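Catalase (Corynebacterium glutamicum atcc 13032, PDB 4B7H) breaks down hydrogen peroxide to water and oxygen at a haem group, and is inhibited by nitric oxide. Local coordinates at the interface of chains A and B and the interface of chains A and C. Numbering follows the deposited sequence. Chains: chain A/B/C, Catalase.

Contact 1 joins chain A to chain B and contact 2 joins A to C, the centres of their C-alpha atoms about 40 Å apart. They share no residue. In contact 1 loop 397-402 of chain A meets helix 173-182 of chain B; in contact 2 the start of helix 343-359 and the stretch around strand 439-441 meet residues after strand 38-39 of chain C. That loop and stretch both lie between helices 343-359 and 454-463, in a long part with little regular secondary structure. Each interface is two-fold symmetric, so both contacts have twins, and together they tie chains into the four-chain assembly typical of catalases.

Contact 1: the interface of chains A and B. Residues chain A 397, 399-402; chain B 178-179, 182.
The phenol of A:Tyr397 and the carboxylate of B:Asp178 meet in the tight middle of this patch, where A:Tyr397 OH donates to B:Asp178 OD2 at 2.6 Å. Tyrosine suits the place: its long, rigid ring carries a donor hydroxyl out to the acid. The acceptor lies in the ring plane, at the edge, while the carboxylate is turned 82° from that plane and receives the hydroxyl on the anti lone pair of OD2. The syn lone pair takes the backbone amide of A:Arg401, with N 2.9 Å from B:Asp178 OD2, so one oxygen binds two donors from the loop. In its own helix, 173-182, B:Arg182 donates from NE to B:Asp178 OD1 at 2.8 Å in a salt bridge. CG anti to the backbone N (chi1 -171°) directs the carboxylate towards the loop, and the short aspartate chain keeps OD1 within range of that NE.

Arginine suits the place of B:Arg182 because its extended chain also packs. Its CB lies 3.5 Å from CG of A:Pro399, a compact ring following a cis peptide, and A:Asn400 O lies 3.7 Å above the plane of the B:Arg182 guanidinium, towards its rim. A:Arg401 CB packs tightly too, 3.4 Å from B:Asp178 OD1.

Contacts are looser at the flanks. A:Tyr397 CD2 brushes B:Phe179 CB at 3.9 Å as the side chains pass in opposite directions. The guanidinium end of A:Arg401 keeps NE 4.9 Å from B:Asp178 OD2, and the hydroxyl of A:Tyr402 lies over a face of that guanidinium, towards its rim; the arginine's charge may still favour the carboxylate. The patch fastens a loop of chain A to a helix of chain B, stabilising their pairing in the tetramer.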
loop_
_atom_site.group_PDB
_atom_site.type_symbol
_atom_site.label_atom_id
_atom_site.label_comp_id
_atom_site.label_asym_id
_atom_site.label_seq_id
_atom_site.Cartn_x
_atom_site.Cartn_y
_atom_site.Cartn_z
ATOM N N TYR A 397 -4.105 -2.091 -26.612
ATOM C CA TYR A 397 -5.513 -2.456 -26.746
ATOM C C TYR A 397 -5.633 -3.485 -27.859
ATOM O O TYR A 397 -4.831 -3.481 -28.801
ATOM C CB TYR A 397 -6.332 -1.203 -27.121
ATOM C CG TYR A 397 -5.890 -0.627 -28.457
ATOM C CD1 TYR A 397 -4.740 0.160 -28.557
ATOM C CD2 TYR A 397 -6.592 -0.917 -29.632
ATOM C CE1 TYR A 397 -4.308 0.648 -29.787
ATOM C CE2 TYR A 397 -6.171 -0.418 -30.874
ATOM C CZ TYR A 397 -5.027 0.358 -30.934
ATOM O OH TYR A 397 -4.587 0.848 -32.141
ATOM N N PRO A 399 -9.051 -5.270 -30.276
ATOM C CA PRO A 399 -8.325 -5.508 -31.532
ATOM C C PRO A 399 -7.569 -4.277 -32.008
ATOM O O PRO A 399 -7.985 -3.148 -31.730
ATOM C CB PRO A 399 -9.450 -5.833 -32.514
ATOM C CG PRO A 399 -10.630 -5.065 -31.968
ATOM C CD PRO A 399 -10.506 -5.242 -30.487
ATOM N N ASN A 400 -6.459 -4.495 -32.709
ATOM C CA ASN A 400 -5.644 -3.401 -33.215
ATOM C C ASN A 400 -5.107 -3.718 -34.597
ATOM O O ASN A 400 -5.219 -4.864 -35.061
ATOM C CB ASN A 400 -4.497 -3.070 -32.251
ATOM C CG ASN A 400 -3.593 -4.253 -31.984
ATOM O OD1 ASN A 400 -3.585 -4.822 -30.874
ATOM N ND2 ASN A 400 -2.824 -4.635 -32.981
ATOM N N ARG A 401 -4.506 -2.715 -35.239
ATOM C CA ARG A 401 -4.006 -2.856 -36.610
ATOM C C ARG A 401 -2.587 -3.420 -36.713
ATOM O O ARG A 401 -2.007 -3.460 -37.806
ATOM C CB ARG A 401 -4.116 -1.522 -37.361
ATOM C CG ARG A 401 -3.227 -0.384 -36.845
ATOM C CD ARG A 401 -3.472 0.857 -37.690
ATOM N NE ARG A 401 -2.688 2.023 -37.290
ATOM C CZ ARG A 401 -1.454 2.270 -37.724
ATOM N NH1 ARG A 401 -0.857 1.413 -38.542
ATOM N NH2 ARG A 401 -0.812 3.367 -37.334
ATOM N N TYR A 402 -2.049 -3.876 -35.585
ATOM C CA TYR A 402 -0.676 -4.375 -35.505
ATOM C C TYR A 402 -0.646 -5.901 -35.356
ATOM O O TYR A 402 -1.589 -6.575 -35.772
ATOM C CB TYR A 402 0.082 -3.667 -34.373
ATOM C CG TYR A 402 -0.100 -2.165 -34.407
ATOM C CD1 TYR A 402 0.679 -1.359 -35.241
ATOM C CD2 TYR A 402 -1.063 -1.549 -33.611
ATOM C CE1 TYR A 402 0.494 0.022 -35.276
ATOM C CE2 TYR A 402 -1.247 -0.175 -33.634
ATOM C CZ TYR A 402 -0.466 0.603 -34.462
ATOM O OH TYR A 402 -0.663 1.964 -34.477
ATOM N N ASP B 178 -8.771 3.361 -34.390
ATOM C CA ASP B 178 -8.436 1.972 -34.661
ATOM C C ASP B 178 -9.276 1.060 -33.773
ATOM O O ASP B 178 -9.877 0.094 -34.253
ATOM C CB ASP B 178 -6.939 1.727 -34.436
ATOM C CG ASP B 178 -6.485 0.361 -34.916
ATOM O OD1 ASP B 178 -6.929 -0.079 -36.001
ATOM O OD2 ASP B 178 -5.680 -0.284 -34.201
ATOM N N PHE B 179 -9.351 1.379 -32.486
ATOM C CA PHE B 179 -10.185 0.577 -31.600
ATOM C C PHE B 179 -11.668 0.680 -31.958
ATOM O O PHE B 179 -12.356 -0.330 -32.099
ATOM C CB PHE B 179 -10.001 0.937 -30.127
ATOM C CG PHE B 179 -10.892 0.140 -29.235
ATOM C CD1 PHE B 179 -10.550 -1.164 -28.902
ATOM C CD2 PHE B 179 -12.104 0.653 -28.784
ATOM C CE1 PHE B 179 -11.381 -1.942 -28.108
ATOM C CE2 PHE B 179 -12.943 -0.116 -27.998
ATOM C CZ PHE B 179 -12.583 -1.418 -27.661
ATOM N N ARG B 182 -12.594 -1.167 -35.178
ATOM C CA ARG B 182 -12.431 -2.618 -35.074
ATOM C C ARG B 182 -13.369 -3.235 -34.034
ATOM O O ARG B 182 -13.515 -4.467 -33.966
ATOM C CB ARG B 182 -10.971 -2.984 -34.796
ATOM C CG ARG B 182 -10.034 -2.606 -35.934
ATOM C CD ARG B 182 -8.599 -3.005 -35.637
ATOM N NE ARG B 182 -7.766 -2.658 -36.776
ATOM C CZ ARG B 182 -7.553 -3.450 -37.822
ATOM N NH1 ARG B 182 -8.089 -4.666 -37.862
ATOM N NH2 ARG B 182 -6.799 -3.023 -38.833
#

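Contact 2: the interface of chains A and C. Residues chain A 343, 434-435, 440, 442-443; chain C 40-41.
C:Pro41 O is reached by A:Arg343 both directly and through water. A:Arg343 NH2 donates to C:Pro41 O at 2.9 Å, nearly straight (160° at the hydrogen) and in the carbonyl plane, on a lone pair. Water 1 links the same oxygen to A:Arg343 NE, 3.0 Å from the water. The guanidinium meets both partners at its edge.

What fixes its rotation is a second carbonyl, from its own chain: NH1 and NH2 of A:Arg343 both grip A:Ala442 O, each at 2.8 Å. NH1 approaches nearly along the C=O axis, whereas NH2 comes from above the carbonyl plane. Arginine suits this place, since one flat group can serve two carbonyls and a water, and its long, extended chain carries that group away from helix 343-359.

The ring of C:Pro41 is lined by the small side chain of A:Ala442 and by backbone oxygens. A:Ala442 CB touches C:Pro41 CB at 3.8 Å, and an alanine lets the ring come close to the chain that also supplies the gripped carbonyl. A:Pro434 O and A:His435 O both approach C:Pro41 CD, the latter at 3.4 Å. A:Val440 turns CG2 towards the carbonyl carbon C of C:Gly40, 3.8 Å away. C:Gly40 has a positive phi (91°), a shape readily taken by glycine, and leads the chain into the proline. The site thus seats a loop of chain C, just after strand 38-39, against chain A and secures this subunit pairing.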
loop_
_atom_site.group_PDB
_atom_site.type_symbol
_atom_site.label_atom_id
_atom_site.label_comp_id
_atom_site.label_asym_id
_atom_site.label_seq_id
_atom_site.Cartn_x
_atom_site.Cartn_y
_atom_site.Cartn_z
ATOM N N ARG A 343 -17.613 -26.156 -5.480
ATOM C CA ARG A 343 -17.773 -24.740 -5.152
ATOM C C ARG A 343 -16.589 -24.183 -4.366
ATOM O O ARG A 343 -16.299 -22.984 -4.443
ATOM C CB ARG A 343 -19.079 -24.492 -4.390
ATOM C CG ARG A 343 -20.316 -24.913 -5.155
ATOM C CD ARG A 343 -21.558 -24.704 -4.330
ATOM N NE ARG A 343 -22.688 -25.372 -4.955
ATOM C CZ ARG A 343 -23.870 -25.511 -4.368
ATOM N NH1 ARG A 343 -24.055 -25.014 -3.153
ATOM N NH2 ARG A 343 -24.853 -26.151 -4.989
ATOM N N PRO A 434 -26.149 -28.923 -15.237
ATOM C CA PRO A 434 -26.220 -28.012 -14.086
ATOM C C PRO A 434 -27.421 -28.305 -13.178
ATOM O O PRO A 434 -27.492 -27.764 -12.076
ATOM C CB PRO A 434 -26.364 -26.629 -14.742
ATOM C CG PRO A 434 -27.042 -26.913 -16.041
ATOM C CD PRO A 434 -26.464 -28.236 -16.503
ATOM N N HIS A 435 -28.342 -29.154 -13.638
ATOM C CA HIS A 435 -29.522 -29.564 -12.858
ATOM C C HIS A 435 -30.475 -28.415 -12.545
ATOM O O HIS A 435 -31.266 -28.488 -11.600
ATOM C CB HIS A 435 -29.137 -30.298 -11.564
ATOM C CG HIS A 435 -28.615 -31.683 -11.783
ATOM N ND1 HIS A 435 -29.305 -32.811 -11.392
ATOM C CD2 HIS A 435 -27.470 -32.124 -12.359
ATOM C CE1 HIS A 435 -28.606 -33.886 -11.714
ATOM N NE2 HIS A 435 -27.488 -33.496 -12.300
ATOM N N VAL A 440 -29.440 -19.884 -8.260
ATOM C CA VAL A 440 -30.005 -20.439 -7.036
ATOM C C VAL A 440 -28.966 -20.518 -5.940
ATOM O O VAL A 440 -27.761 -20.429 -6.196
ATOM C CB VAL A 440 -30.554 -21.876 -7.244
ATOM C CG1 VAL A 440 -31.801 -21.876 -8.136
ATOM C CG2 VAL A 440 -29.469 -22.808 -7.802
ATOM N N ALA A 442 -28.406 -23.555 -3.581
ATOM C CA ALA A 442 -28.957 -24.906 -3.527
ATOM C C ALA A 442 -27.973 -25.899 -2.931
ATOM O O ALA A 442 -26.762 -25.674 -2.946
ATOM C CB ALA A 442 -29.340 -25.356 -4.930
ATOM N N ALA A 443 -28.490 -27.016 -2.433
ATOM C CA ALA A 443 -27.639 -28.136 -2.048
ATOM C C ALA A 443 -26.923 -28.706 -3.275
ATOM O O ALA A 443 -27.358 -28.495 -4.410
ATOM C CB ALA A 443 -28.477 -29.214 -1.386
ATOM N N GLY C 40 -27.705 -22.998 -11.496
ATOM C CA GLY C 40 -28.123 -24.381 -11.332
ATOM C C GLY C 40 -27.365 -24.974 -10.158
ATOM O O GLY C 40 -26.250 -24.548 -9.866
ATOM N N PRO C 41 -27.973 -25.943 -9.454
ATOM C CA PRO C 41 -27.301 -26.511 -8.275
ATOM C C PRO C 41 -25.919 -27.098 -8.576
ATOM O O PRO C 41 -25.016 -26.983 -7.741
ATOM C CB PRO C 41 -28.270 -27.603 -7.808
ATOM C CG PRO C 41 -29.617 -27.150 -8.323
ATOM C CD PRO C 41 -29.346 -26.452 -9.629
HETATM O O HOH W 1 -22.134 -26.239 -7.720
#